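Local atomic coordinates of endonuclease IV (Thermus thermophilus, PDB entry 3AAM), a protein that cleaves the phosphodiester backbone of DNA at apurinic or apyrimidinic sites during base excision repair, using bound metal ions. Residues V138-A142 against H172-A176; Q165-C171 against V200-N206; L205-G210 against G225-L231; T162-V166 against V195-R199; A66-Y72 against V102-H108. The contacts are given in a common frame with arbitrary orientation. Numbering follows the deposited sequence.

Interaction 1 (V138-A142 against H172-A176); sequences VENTA and HAYAA. With MN (manganese (II) ion), chain B.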
# COMPACT_ATOMS: atom_id res chain seq x y z
N VAL A 138 2.70 -6.45 3.66
CA VAL A 138 4.09 -6.21 3.28
C VAL A 138 4.11 -6.11 1.76
O VAL A 138 3.50 -6.92 1.07
CB VAL A 138 5.03 -7.35 3.75
CG1 VAL A 138 5.11 -7.35 5.27
CG2 VAL A 138 4.53 -8.69 3.24
N GLU A 139 4.81 -5.10 1.24
CA GLU A 139 4.88 -4.90 -0.20
C GLU A 139 6.07 -5.61 -0.82
O GLU A 139 7.09 -5.82 -0.17
CB GLU A 139 5.03 -3.41 -0.53
CG GLU A 139 4.35 -2.44 0.43
CD GLU A 139 4.68 -0.98 0.13
OE1 GLU A 139 5.84 -0.67 -0.23
OE2 GLU A 139 3.77 -0.13 0.28
N ASN A 140 5.93 -5.98 -2.09
CA ASN A 140 7.06 -6.58 -2.79
C ASN A 140 7.87 -5.34 -3.17
O ASN A 140 7.33 -4.23 -3.23
CB ASN A 140 6.60 -7.32 -4.05
CG ASN A 140 5.78 -6.45 -4.98
OD1 ASN A 140 4.69 -6.01 -4.63
ND2 ASN A 140 6.31 -6.20 -6.17
N THR A 141 9.16 -5.52 -3.43
CA THR A 141 10.03 -4.39 -3.76
C THR A 141 10.78 -4.53 -5.07
O THR A 141 10.75 -5.58 -5.72
CB THR A 141 11.07 -4.18 -2.65
OG1 THR A 141 11.95 -5.31 -2.60
CG2 THR A 141 10.38 -4.04 -1.30
N ALA A 142 11.46 -3.46 -5.45
CA ALA A 142 12.25 -3.43 -6.68
C ALA A 142 13.49 -4.30 -6.52
O ALA A 142 14.13 -4.68 -7.51
CB ALA A 142 12.64 -2.00 -7.01
N HIS A 172 7.11 -1.81 -8.47
CA HIS A 172 8.18 -2.56 -7.82
C HIS A 172 8.42 -3.89 -8.53
O HIS A 172 9.57 -4.28 -8.76
CB HIS A 172 7.82 -2.84 -6.36
CG HIS A 172 7.72 -1.61 -5.52
ND1 HIS A 172 7.37 -1.65 -4.18
CD2 HIS A 172 7.90 -0.30 -5.81
CE1 HIS A 172 7.35 -0.43 -3.69
NE2 HIS A 172 7.67 0.41 -4.66
N ALA A 173 7.33 -4.58 -8.86
CA ALA A 173 7.43 -5.87 -9.54
C ALA A 173 8.14 -5.73 -10.88
O ALA A 173 9.03 -6.52 -11.20
CB ALA A 173 6.03 -6.46 -9.75
N TYR A 174 7.76 -4.72 -11.64
CA TYR A 174 8.36 -4.48 -12.95
C TYR A 174 9.85 -4.21 -12.78
O TYR A 174 10.68 -4.79 -13.48
CB TYR A 174 7.68 -3.29 -13.62
CG TYR A 174 8.01 -3.13 -15.09
CD1 TYR A 174 7.67 -4.13 -16.01
CD2 TYR A 174 8.65 -1.99 -15.56
CE1 TYR A 174 7.96 -3.99 -17.36
CE2 TYR A 174 8.94 -1.84 -16.92
CZ TYR A 174 8.60 -2.85 -17.81
OH TYR A 174 8.88 -2.71 -19.15
N ALA A 175 10.19 -3.34 -11.83
CA ALA A 175 11.58 -3.00 -11.58
C ALA A 175 12.39 -4.20 -11.13
O ALA A 175 13.59 -4.27 -11.37
CB ALA A 175 11.67 -1.89 -10.53
N ALA A 176 11.73 -5.16 -10.49
CA ALA A 176 12.40 -6.35 -10.00
C ALA A 176 12.62 -7.41 -11.08
O ALA A 176 13.45 -8.31 -10.91
CB ALA A 176 11.62 -6.95 -8.84
MN MN B . 7.87 2.65 -4.59
O HOH W 1 8.71 4.96 -4.07
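At the metal site on the C-terminal rim of a TIM barrel, the end of strand 135-139 and the loop after it meet helix 170-176, which carries the metal ligand His-172. The imidazole holds the manganese ion through NE2 at 2.2 Å, and Asp-217, His-219 and a water at 2.5 Å from the metal also bind it. Coordination through NE2 leaves ND1 to carry the proton, and His-172 ND1 donates a hydrogen bond to Asn-140 O at 2.7 Å, nearly in the ring plane. A backbone carbonyl is a fixed acceptor, so this second-shell hydrogen bond probably helps to orient the ring for the metal. Glu-139 OE1 lies by the same ring edge, 3.8 Å from His-172 CE1. The Asn-140 side chain turns instead to the neighbouring strand, where OD1 accepts from the backbone N of Asp-169. Small residues let loop and helix approach closely, with the CA atoms of Ala-142 and His-172 4.3 Å apart. Ala-142 CB rests on Ala-175 CB at 3.7 Å, methyl groups suiting so tight a fit. Two CA-H...O contacts close the interface: Ala-142 CA to His-172 O, and Ala-176 CA to Ala-142 O, each 3.5 Å.

Interaction 2 (Q165-C171 against V200-N206); sequences QVCLDTC and VPVVHLN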
# COMPACT_ATOMS: atom_id res chain seq x y z
N GLN A 165 -0.26 -10.15 5.46
CA GLN A 165 -0.72 -10.40 4.11
C GLN A 165 0.14 -9.56 3.18
O GLN A 165 1.07 -8.90 3.63
CB GLN A 165 -2.21 -10.08 3.97
CG GLN A 165 -3.07 -11.17 4.61
CD GLN A 165 -4.55 -11.01 4.33
OE1 GLN A 165 -4.96 -10.85 3.18
NE2 GLN A 165 -5.36 -11.07 5.39
N VAL A 166 -0.17 -9.57 1.89
CA VAL A 166 0.66 -8.87 0.93
C VAL A 166 -0.00 -7.77 0.11
O VAL A 166 -1.19 -7.83 -0.20
CB VAL A 166 1.28 -9.90 -0.06
CG1 VAL A 166 1.96 -9.20 -1.23
CG2 VAL A 166 2.25 -10.80 0.68
N CYS A 167 0.79 -6.76 -0.22
CA CYS A 167 0.35 -5.67 -1.08
C CYS A 167 1.24 -5.75 -2.32
O CYS A 167 2.46 -5.64 -2.23
CB CYS A 167 0.53 -4.30 -0.43
SG CYS A 167 0.25 -2.93 -1.59
N LEU A 168 0.63 -5.96 -3.48
CA LEU A 168 1.38 -6.02 -4.72
C LEU A 168 1.57 -4.63 -5.30
O LEU A 168 0.59 -3.90 -5.50
CB LEU A 168 0.65 -6.88 -5.75
CG LEU A 168 1.14 -6.71 -7.19
CD1 LEU A 168 2.55 -7.29 -7.32
CD2 LEU A 168 0.17 -7.38 -8.14
N ASP A 169 2.82 -4.25 -5.55
CA ASP A 169 3.09 -2.97 -6.19
C ASP A 169 3.62 -3.34 -7.57
O ASP A 169 4.66 -3.98 -7.71
CB ASP A 169 4.14 -2.16 -5.42
CG ASP A 169 4.37 -0.79 -6.04
OD1 ASP A 169 4.69 -0.73 -7.25
OD2 ASP A 169 4.22 0.23 -5.33
N THR A 170 2.87 -2.96 -8.60
CA THR A 170 3.23 -3.27 -9.98
C THR A 170 4.52 -2.59 -10.46
O THR A 170 5.23 -3.14 -11.30
CB THR A 170 2.08 -2.89 -10.91
OG1 THR A 170 1.59 -1.60 -10.55
CG2 THR A 170 0.95 -3.91 -10.79
N CYS A 171 4.81 -1.40 -9.94
CA CYS A 171 6.03 -0.69 -10.32
C CYS A 171 7.21 -1.46 -9.75
O CYS A 171 8.18 -1.74 -10.45
CB CYS A 171 6.02 0.73 -9.76
SG CYS A 171 7.56 1.66 -10.06
N VAL A 200 -3.76 -11.09 -1.02
CA VAL A 200 -3.31 -9.84 -1.62
C VAL A 200 -4.54 -8.93 -1.72
O VAL A 200 -5.12 -8.75 -2.80
CB VAL A 200 -2.74 -10.05 -3.04
CG1 VAL A 200 -2.14 -8.75 -3.55
CG2 VAL A 200 -1.69 -11.15 -3.01
N PRO A 201 -4.95 -8.34 -0.59
CA PRO A 201 -6.12 -7.45 -0.57
C PRO A 201 -5.97 -6.08 -1.19
O PRO A 201 -6.97 -5.47 -1.60
CB PRO A 201 -6.44 -7.37 0.92
CG PRO A 201 -5.08 -7.43 1.55
CD PRO A 201 -4.40 -8.53 0.76
N VAL A 202 -4.74 -5.59 -1.27
CA VAL A 202 -4.49 -4.27 -1.82
C VAL A 202 -3.39 -4.29 -2.86
O VAL A 202 -2.38 -4.98 -2.71
CB VAL A 202 -4.09 -3.27 -0.71
CG1 VAL A 202 -3.84 -1.90 -1.30
CG2 VAL A 202 -5.16 -3.22 0.37
N VAL A 203 -3.60 -3.52 -3.93
CA VAL A 203 -2.62 -3.41 -4.99
C VAL A 203 -2.22 -1.95 -5.16
O VAL A 203 -3.08 -1.07 -5.26
CB VAL A 203 -3.21 -3.89 -6.35
CG1 VAL A 203 -2.19 -3.63 -7.47
CG2 VAL A 203 -3.58 -5.37 -6.28
N HIS A 204 -0.92 -1.68 -5.15
CA HIS A 204 -0.44 -0.32 -5.41
C HIS A 204 -0.19 -0.38 -6.92
O HIS A 204 0.85 -0.88 -7.37
CB HIS A 204 0.87 -0.03 -4.66
CG HIS A 204 0.67 0.29 -3.20
ND1 HIS A 204 -0.51 0.81 -2.70
CD2 HIS A 204 1.52 0.20 -2.15
CE1 HIS A 204 -0.37 1.02 -1.40
NE2 HIS A 204 0.85 0.66 -1.05
N LEU A 205 -1.17 0.10 -7.68
CA LEU A 205 -1.15 0.07 -9.13
C LEU A 205 -0.35 1.21 -9.74
O LEU A 205 -0.88 2.03 -10.49
CB LEU A 205 -2.58 0.08 -9.66
CG LEU A 205 -2.81 -0.42 -11.09
CD1 LEU A 205 -2.59 -1.93 -11.16
CD2 LEU A 205 -4.23 -0.08 -11.52
N ASN A 206 0.93 1.26 -9.39
CA ASN A 206 1.83 2.29 -9.88
C ASN A 206 2.46 1.93 -11.23
O ASN A 206 2.84 0.78 -11.44
CB ASN A 206 2.97 2.49 -8.88
CG ASN A 206 2.48 3.01 -7.54
OD1 ASN A 206 2.85 2.50 -6.48
ND2 ASN A 206 1.66 4.04 -7.59
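His-204 N donates to Leu-168 O at 2.7 Å, the shortest backbone hydrogen bond between Q165-C171 and V200-N206. Leu-168 N reaches Val-202 O at 3.3 Å and Thr-170 N reaches His-204 O at 3.1 Å, while the hydroxyl Thr-170 OG1 donates to Asn-206 O at 2.8 Å, carrying the pairing past the strand end into the first turn of helix 170-176. Asp-169 suits the junction because a short carboxylate can cap a helix: its OD1 accepts from His-172 N, with a weaker bond from Cys-171 N at 2.8 Å. These are adjacent parallel strands of the TIM barrel, crossing at -28°, and the metal ligand His-172 follows three residues after Asp-169, in the helix starting at that strand's C-terminal end. Leu-168 and Val-203 point to one face of the sheet, toward the surrounding helices; Asp-169 and His-204 point to the other, into the barrel. There Cys-167 SG sits over the face of the His-204 ring, 3.6 Å from its centroid, a sulfur-aromatic contact that a small, polarizable thiol can make in so tight a space. On the outer face the branched Val-200 fills the gap beside Leu-168, with Leu-168 CB 4.0 Å from Val-200 CG1.

Interaction 3 (L205-G210 against G225-L231); sequences LNDSVG and GKIGEGL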
# COMPACT_ATOMS: atom_id res chain seq x y z
N LEU A 205 -1.17 0.10 -7.68
CA LEU A 205 -1.15 0.07 -9.13
C LEU A 205 -0.35 1.21 -9.74
O LEU A 205 -0.88 2.03 -10.49
CB LEU A 205 -2.58 0.08 -9.66
CG LEU A 205 -2.81 -0.42 -11.09
CD1 LEU A 205 -2.59 -1.93 -11.16
CD2 LEU A 205 -4.23 -0.08 -11.52
N ASN A 206 0.93 1.26 -9.39
CA ASN A 206 1.83 2.29 -9.88
C ASN A 206 2.46 1.93 -11.23
O ASN A 206 2.84 0.78 -11.44
CB ASN A 206 2.97 2.49 -8.88
CG ASN A 206 2.48 3.01 -7.54
OD1 ASN A 206 2.85 2.50 -6.48
ND2 ASN A 206 1.66 4.04 -7.59
N ASP A 207 2.55 2.89 -12.14
CA ASP A 207 3.22 2.60 -13.39
C ASP A 207 4.69 2.86 -13.03
O ASP A 207 4.98 3.34 -11.93
CB ASP A 207 2.77 3.51 -14.53
CG ASP A 207 3.11 2.93 -15.90
OD1 ASP A 207 4.12 2.20 -16.01
OD2 ASP A 207 2.36 3.19 -16.87
N SER A 208 5.60 2.56 -13.94
CA SER A 208 7.02 2.70 -13.66
C SER A 208 7.82 3.54 -14.64
O SER A 208 7.65 3.42 -15.85
CB SER A 208 7.62 1.29 -13.58
OG SER A 208 9.04 1.30 -13.49
N VAL A 209 8.70 4.38 -14.11
CA VAL A 209 9.57 5.20 -14.94
C VAL A 209 10.73 4.30 -15.36
O VAL A 209 11.22 4.37 -16.48
CB VAL A 209 10.12 6.42 -14.16
CG1 VAL A 209 11.21 7.12 -14.97
CG2 VAL A 209 9.00 7.39 -13.84
N GLY A 210 11.15 3.44 -14.44
CA GLY A 210 12.24 2.52 -14.71
C GLY A 210 11.83 1.35 -15.59
O GLY A 210 10.65 0.99 -15.64
N GLY A 225 3.89 5.57 -17.79
CA GLY A 225 5.11 4.83 -17.53
C GLY A 225 5.40 3.75 -18.56
O GLY A 225 4.82 3.74 -19.64
N LYS A 226 6.30 2.84 -18.20
CA LYS A 226 6.70 1.76 -19.11
C LYS A 226 5.78 0.55 -19.10
O LYS A 226 5.89 -0.32 -19.96
CB LYS A 226 8.13 1.32 -18.78
CG LYS A 226 9.15 2.45 -18.79
CD LYS A 226 9.15 3.18 -20.12
CE LYS A 226 10.13 4.35 -20.11
NZ LYS A 226 10.00 5.19 -21.34
N ILE A 227 4.87 0.48 -18.13
CA ILE A 227 3.95 -0.65 -18.07
C ILE A 227 2.73 -0.36 -18.94
O ILE A 227 2.20 -1.25 -19.61
CB ILE A 227 3.52 -0.95 -16.63
CG1 ILE A 227 4.76 -1.20 -15.77
CG2 ILE A 227 2.60 -2.17 -16.60
CD1 ILE A 227 4.49 -1.36 -14.28
N GLY A 228 2.29 0.89 -18.93
CA GLY A 228 1.15 1.30 -19.74
C GLY A 228 -0.13 0.50 -19.54
O GLY A 228 -0.58 0.31 -18.41
N GLU A 229 -0.71 0.04 -20.64
CA GLU A 229 -1.95 -0.72 -20.58
C GLU A 229 -1.81 -2.04 -19.84
O GLU A 229 -2.80 -2.72 -19.57
CB GLU A 229 -2.50 -0.95 -21.99
CG GLU A 229 -2.91 0.34 -22.69
CD GLU A 229 -4.11 1.02 -22.06
OE1 GLU A 229 -4.50 0.65 -20.93
OE2 GLU A 229 -4.67 1.95 -22.69
N GLY A 230 -0.57 -2.41 -19.50
CA GLY A 230 -0.37 -3.64 -18.75
C GLY A 230 -1.10 -3.53 -17.43
O GLY A 230 -1.61 -4.52 -16.90
N LEU A 231 -1.16 -2.31 -16.89
CA LEU A 231 -1.85 -2.08 -15.62
C LEU A 231 -3.35 -2.26 -15.77
O LEU A 231 -4.05 -2.58 -14.81
CB LEU A 231 -1.55 -0.68 -15.08
CG LEU A 231 -0.10 -0.44 -14.65
CD1 LEU A 231 -0.00 0.93 -14.00
CD2 LEU A 231 0.35 -1.52 -13.67
O HOH W 2 -0.24 2.61 -16.94
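Leu-205 opens the contact with apolar packing, its CD1 lying 3.9 Å from Leu-231 CD2. Asn-206 adds its backbone, the carbonyl O lying 3.9 Å from Ile-227 CD1. Asp-207 is the hub, since a carboxylate can accept several bonds at once from a loop whose backbone NH groups converge on it. Its OD1 takes Ile-227 N at 2.8 Å and, within its own segment, Ser-208 N at 2.6 Å; its OD2 takes Gly-228 N at 3.1 Å and, weakly, Gly-225 N at 3.0 Å. A water 2.7 Å from Asp-207 OD2 also donates to Gly-228 O, 2.8 Å away. Glycine suits position 225, where a CB would collide with Asp-207 OD1 and Ser-208 O, and Gly-228 has the positive phi needed in the type II' turn from Ile-227 to Gly-230. Ser-208 O then accepts from Lys-226 N at 2.8 Å, and Ser-208 OG donates to Gly-210 O at 2.7 Å. At Val-209 and Gly-210 the contact thins to the aliphatic part of Lys-226. The carboxylate gathers NH groups of the loop between strand 219-220 and helix 230-235; strand 219-220 pairs antiparallel beside Asp-207, helix 170-176 touches Ser-208, and Trp-266 of helix 253-267 packs on Leu-231.

Interaction 4 (T162-V166 against V195-R199); sequences TPLQV and VGLER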
# COMPACT_ATOMS: atom_id res chain seq x y z
N THR A 162 2.03 -16.35 10.04
CA THR A 162 1.76 -15.04 10.63
C THR A 162 0.45 -14.53 10.07
O THR A 162 -0.09 -15.12 9.13
CB THR A 162 2.84 -14.00 10.25
OG1 THR A 162 2.56 -13.49 8.93
CG2 THR A 162 4.22 -14.62 10.26
N PRO A 163 -0.09 -13.44 10.63
CA PRO A 163 -1.35 -12.89 10.13
C PRO A 163 -1.07 -11.83 9.06
O PRO A 163 -1.97 -11.12 8.63
CB PRO A 163 -1.98 -12.30 11.38
CG PRO A 163 -0.79 -11.76 12.11
CD PRO A 163 0.22 -12.88 11.96
N LEU A 164 0.19 -11.73 8.65
CA LEU A 164 0.59 -10.76 7.64
C LEU A 164 0.04 -11.15 6.28
O LEU A 164 -0.12 -12.34 5.98
CB LEU A 164 2.11 -10.68 7.52
CG LEU A 164 2.94 -10.27 8.74
CD1 LEU A 164 4.43 -10.49 8.45
CD2 LEU A 164 2.66 -8.82 9.07
N GLN A 165 -0.26 -10.15 5.46
CA GLN A 165 -0.72 -10.40 4.11
C GLN A 165 0.14 -9.56 3.18
O GLN A 165 1.07 -8.90 3.63
CB GLN A 165 -2.21 -10.08 3.97
CG GLN A 165 -3.07 -11.17 4.61
CD GLN A 165 -4.55 -11.01 4.33
OE1 GLN A 165 -4.96 -10.85 3.18
NE2 GLN A 165 -5.36 -11.07 5.39
N VAL A 166 -0.17 -9.57 1.89
CA VAL A 166 0.66 -8.87 0.93
C VAL A 166 -0.00 -7.77 0.11
O VAL A 166 -1.19 -7.83 -0.20
CB VAL A 166 1.28 -9.90 -0.06
CG1 VAL A 166 1.96 -9.20 -1.23
CG2 VAL A 166 2.25 -10.80 0.68
N VAL A 195 2.39 -16.73 -3.39
CA VAL A 195 1.72 -16.16 -2.22
C VAL A 195 0.26 -16.57 -2.09
O VAL A 195 -0.20 -16.92 -0.99
CB VAL A 195 1.80 -14.62 -2.26
CG1 VAL A 195 0.94 -14.01 -1.16
CG2 VAL A 195 3.25 -14.18 -2.09
N GLY A 196 -0.45 -16.55 -3.21
CA GLY A 196 -1.86 -16.88 -3.21
C GLY A 196 -2.58 -15.55 -3.23
O GLY A 196 -2.47 -14.76 -2.29
N LEU A 197 -3.33 -15.30 -4.30
CA LEU A 197 -4.04 -14.03 -4.43
C LEU A 197 -5.06 -13.74 -3.33
O LEU A 197 -5.46 -12.59 -3.15
CB LEU A 197 -4.70 -13.94 -5.80
CG LEU A 197 -3.69 -13.88 -6.96
CD1 LEU A 197 -4.41 -13.85 -8.29
CD2 LEU A 197 -2.82 -12.63 -6.80
N GLU A 198 -5.47 -14.76 -2.59
CA GLU A 198 -6.44 -14.53 -1.53
C GLU A 198 -5.80 -13.71 -0.41
O GLU A 198 -6.50 -13.13 0.43
CB GLU A 198 -6.99 -15.85 -0.98
CG GLU A 198 -5.96 -16.78 -0.35
CD GLU A 198 -4.99 -17.37 -1.37
OE1 GLU A 198 -5.45 -17.82 -2.44
OE2 GLU A 198 -3.78 -17.38 -1.09
N ARG A 199 -4.47 -13.65 -0.41
CA ARG A 199 -3.74 -12.91 0.61
C ARG A 199 -3.15 -11.61 0.05
O ARG A 199 -2.17 -11.10 0.57
CB ARG A 199 -2.61 -13.77 1.18
CG ARG A 199 -3.05 -15.17 1.61
CD ARG A 199 -4.16 -15.14 2.65
NE ARG A 199 -3.70 -14.68 3.95
CZ ARG A 199 -4.43 -14.73 5.06
NH1 ARG A 199 -5.66 -15.21 5.03
NH2 ARG A 199 -3.93 -14.29 6.21
O HOH W 3 -1.24 -14.74 6.68
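One direct hydrogen bond joins these segments at the end of the barrel remote from the metal: Val-166 N donates to Arg-199 O at 2.8 Å. It ties the start of strand 165-169 to the loop that brings the chain from helix 184-194 toward strand 202-208. A water supplies the second polar link, accepting from Arg-199 NH2 at 2.8 Å and donating to Thr-162 O and Leu-164 O, each 2.7 Å from it. Within the segments, Thr-162 OG1 accepts from Leu-164 N at 3.0 Å in an ST turn, and Arg-199 N bonds Gly-196 O at 3.0 Å; Gly-196 takes the positive phi that ends the helix, a conformation awkward for residues with a CB. In apolar packing, Val-166 CG2 meets Val-195 CG1 at 3.9 Å, the buried Val-166 against the partly exposed Val-195, beside helix 152-159. Outside, the long Gln-165 and Arg-199 side chains lie against each other, Gln-165 CG 3.6 Å from Arg-199 NH2, and the amide NE2 lies over one guanidinium face. Between these two segments no opposite charge meets Arg-199, whose NH2 reaches the carbonyls of Thr-162 and Leu-164 through water; the contact relies on main-chain bonding inside and long polar side chains outside.

Interaction 5 (A66-Y72 against V102-H108); sequences AVIHASY and VEYVVVH. With PO4 (phosphate ion), chain C.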
# COMPACT_ATOMS: atom_id res chain seq x y z
N ALA A 66 -10.11 1.75 3.47
CA ALA A 66 -9.01 2.66 3.73
C ALA A 66 -7.74 1.90 4.05
O ALA A 66 -7.78 0.78 4.56
CB ALA A 66 -9.36 3.58 4.88
N VAL A 67 -6.61 2.51 3.74
CA VAL A 67 -5.31 1.91 3.99
C VAL A 67 -4.40 2.96 4.59
O VAL A 67 -4.39 4.11 4.16
CB VAL A 67 -4.64 1.43 2.67
CG1 VAL A 67 -3.31 0.78 2.98
CG2 VAL A 67 -5.55 0.48 1.92
N ILE A 68 -3.63 2.57 5.60
CA ILE A 68 -2.67 3.48 6.21
C ILE A 68 -1.30 3.00 5.75
O ILE A 68 -0.96 1.82 5.89
CB ILE A 68 -2.75 3.47 7.75
CG1 ILE A 68 -3.90 4.38 8.19
CG2 ILE A 68 -1.43 3.93 8.36
CD1 ILE A 68 -4.14 4.43 9.69
N HIS A 69 -0.52 3.91 5.16
CA HIS A 69 0.81 3.58 4.69
C HIS A 69 1.84 3.99 5.74
O HIS A 69 1.76 5.09 6.29
CB HIS A 69 1.11 4.33 3.38
CG HIS A 69 2.20 3.71 2.55
ND1 HIS A 69 3.46 3.47 3.04
CD2 HIS A 69 2.19 3.26 1.27
CE1 HIS A 69 4.19 2.91 2.09
NE2 HIS A 69 3.45 2.77 1.01
N ALA A 70 2.78 3.10 6.04
CA ALA A 70 3.84 3.41 7.00
C ALA A 70 4.83 4.32 6.29
O ALA A 70 4.88 4.36 5.06
CB ALA A 70 4.53 2.12 7.44
N SER A 71 5.63 5.06 7.05
CA SER A 71 6.60 5.95 6.44
C SER A 71 7.73 5.19 5.77
O SER A 71 8.01 4.04 6.12
CB SER A 71 7.20 6.89 7.48
OG SER A 71 8.30 7.59 6.92
N TYR A 72 8.38 5.83 4.81
CA TYR A 72 9.50 5.22 4.11
C TYR A 72 10.66 5.09 5.09
O TYR A 72 11.61 4.35 4.86
CB TYR A 72 9.91 6.10 2.92
CG TYR A 72 10.35 7.50 3.33
CD1 TYR A 72 11.66 7.75 3.74
CD2 TYR A 72 9.45 8.56 3.32
CE1 TYR A 72 12.06 9.02 4.14
CE2 TYR A 72 9.84 9.84 3.72
CZ TYR A 72 11.14 10.06 4.12
OH TYR A 72 11.53 11.33 4.51
N VAL A 102 -9.48 1.54 10.40
CA VAL A 102 -8.85 1.29 9.11
C VAL A 102 -8.42 -0.17 9.10
O VAL A 102 -7.68 -0.61 9.98
CB VAL A 102 -7.63 2.21 8.91
CG1 VAL A 102 -6.87 1.81 7.65
CG2 VAL A 102 -8.08 3.67 8.79
N GLU A 103 -8.87 -0.93 8.10
CA GLU A 103 -8.56 -2.35 8.05
C GLU A 103 -7.15 -2.76 7.65
O GLU A 103 -6.72 -3.86 7.99
CB GLU A 103 -9.57 -3.07 7.15
CG GLU A 103 -9.47 -4.59 7.22
CD GLU A 103 -10.55 -5.28 6.40
OE1 GLU A 103 -11.74 -5.04 6.66
OE2 GLU A 103 -10.19 -6.08 5.50
N TYR A 104 -6.43 -1.90 6.94
CA TYR A 104 -5.08 -2.26 6.49
C TYR A 104 -3.99 -1.22 6.73
O TYR A 104 -4.22 -0.02 6.64
CB TYR A 104 -5.09 -2.57 4.99
CG TYR A 104 -5.97 -3.73 4.59
CD1 TYR A 104 -5.68 -5.03 5.00
CD2 TYR A 104 -7.12 -3.52 3.83
CE1 TYR A 104 -6.50 -6.10 4.66
CE2 TYR A 104 -7.96 -4.58 3.48
CZ TYR A 104 -7.64 -5.86 3.90
OH TYR A 104 -8.47 -6.92 3.58
N VAL A 105 -2.79 -1.72 7.02
CA VAL A 105 -1.60 -0.90 7.19
C VAL A 105 -0.59 -1.57 6.26
O VAL A 105 -0.39 -2.78 6.33
CB VAL A 105 -1.06 -0.93 8.64
CG1 VAL A 105 0.32 -0.27 8.70
CG2 VAL A 105 -2.02 -0.21 9.57
N VAL A 106 0.04 -0.79 5.39
CA VAL A 106 1.01 -1.34 4.45
C VAL A 106 2.39 -0.74 4.68
O VAL A 106 2.53 0.47 4.92
CB VAL A 106 0.54 -1.11 2.99
CG1 VAL A 106 0.39 0.38 2.71
CG2 VAL A 106 1.52 -1.74 2.02
N VAL A 107 3.42 -1.57 4.59
CA VAL A 107 4.79 -1.14 4.82
C VAL A 107 5.74 -1.82 3.85
O VAL A 107 5.48 -2.93 3.41
CB VAL A 107 5.22 -1.50 6.27
CG1 VAL A 107 5.15 -3.00 6.47
CG2 VAL A 107 6.63 -0.99 6.54
N HIS A 108 6.83 -1.15 3.50
CA HIS A 108 7.80 -1.80 2.63
C HIS A 108 8.66 -2.65 3.58
O HIS A 108 8.83 -2.29 4.75
CB HIS A 108 8.63 -0.78 1.82
CG HIS A 108 9.39 0.22 2.64
ND1 HIS A 108 10.15 1.21 2.06
CD2 HIS A 108 9.53 0.37 3.98
CE1 HIS A 108 10.72 1.94 3.01
NE2 HIS A 108 10.36 1.45 4.18
P PO4 C . 6.01 2.75 -1.54
O1 PO4 C . 6.18 4.27 -1.17
O2 PO4 C . 4.48 2.41 -1.67
O3 PO4 C . 6.73 2.47 -2.90
O4 PO4 C . 6.67 1.87 -0.41
O HOH W 4 -10.72 -0.23 5.96
O HOH W 5 6.71 1.77 4.21
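Strands 66-69 and 104-107 are the two parallel strands of a right-handed beta-alpha-beta unit of the TIM barrel, with helix 82-100 between them. Three backbone hydrogen bonds join them: Ile-68 N to Tyr-104 O at 2.9 Å, Val-106 N to Ile-68 O at 2.8 Å, and Ala-70 N to Val-106 O at 2.9 Å. Val-67 and His-69 bond instead to strand 31-34, and Val-105 to Val-135, so each strand is paired on both edges. Waters serve the ends: one accepts from Ala-66 N at 3.2 Å and Glu-103 N at 2.9 Å, another accepts from His-108 N at 3.0 Å and donates to Ser-71 O at 3.2 Å. Glu-103 forms a salt bridge with Arg-133, and His-108 NE2 bonds Val-74 O. Beta-branched residues suit the extended strands: Ile-68 and Val-105 pack outward beneath helix 82-100, while Val-67 CG1 meets Val-106 CG1 inside at 3.7 Å. Val-106 CG1 also makes a CH-pi contact with the His-69 ring. Both ring nitrogens are used, the side chain about 7 Å from the manganese: His-69 ND1 donates to Ala-70 O at 2.6 Å, and His-69 NE2 to O2 of a phosphate, probably from the crystallisation liquor, at 2.9 Å.

Interactions 2 and 5 are parallel strand pairs of the barrel core, held by parallel backbone hydrogen bonds with apolar residues on the outer face; inside, His-204 and His-69 bring their rings together. Interaction 1 lies at the C-terminal rim, where loop and helix replace the strand pairing and the chemistry turns to metal binding; helix 170-176 and the neighbouring strands 135-139 and 165-169 tie it to interaction 2. Interaction 3 shares Leu-205 and Asn-206 with interaction 2 but is organized by a buried carboxylate. Interaction 4 shares Gln-165 and Val-166 with it at the N-terminal end of strand 165-169, is the most exposed, and combines one backbone bond with a water bridge; its centre lies about 24 Å from that of interaction 3.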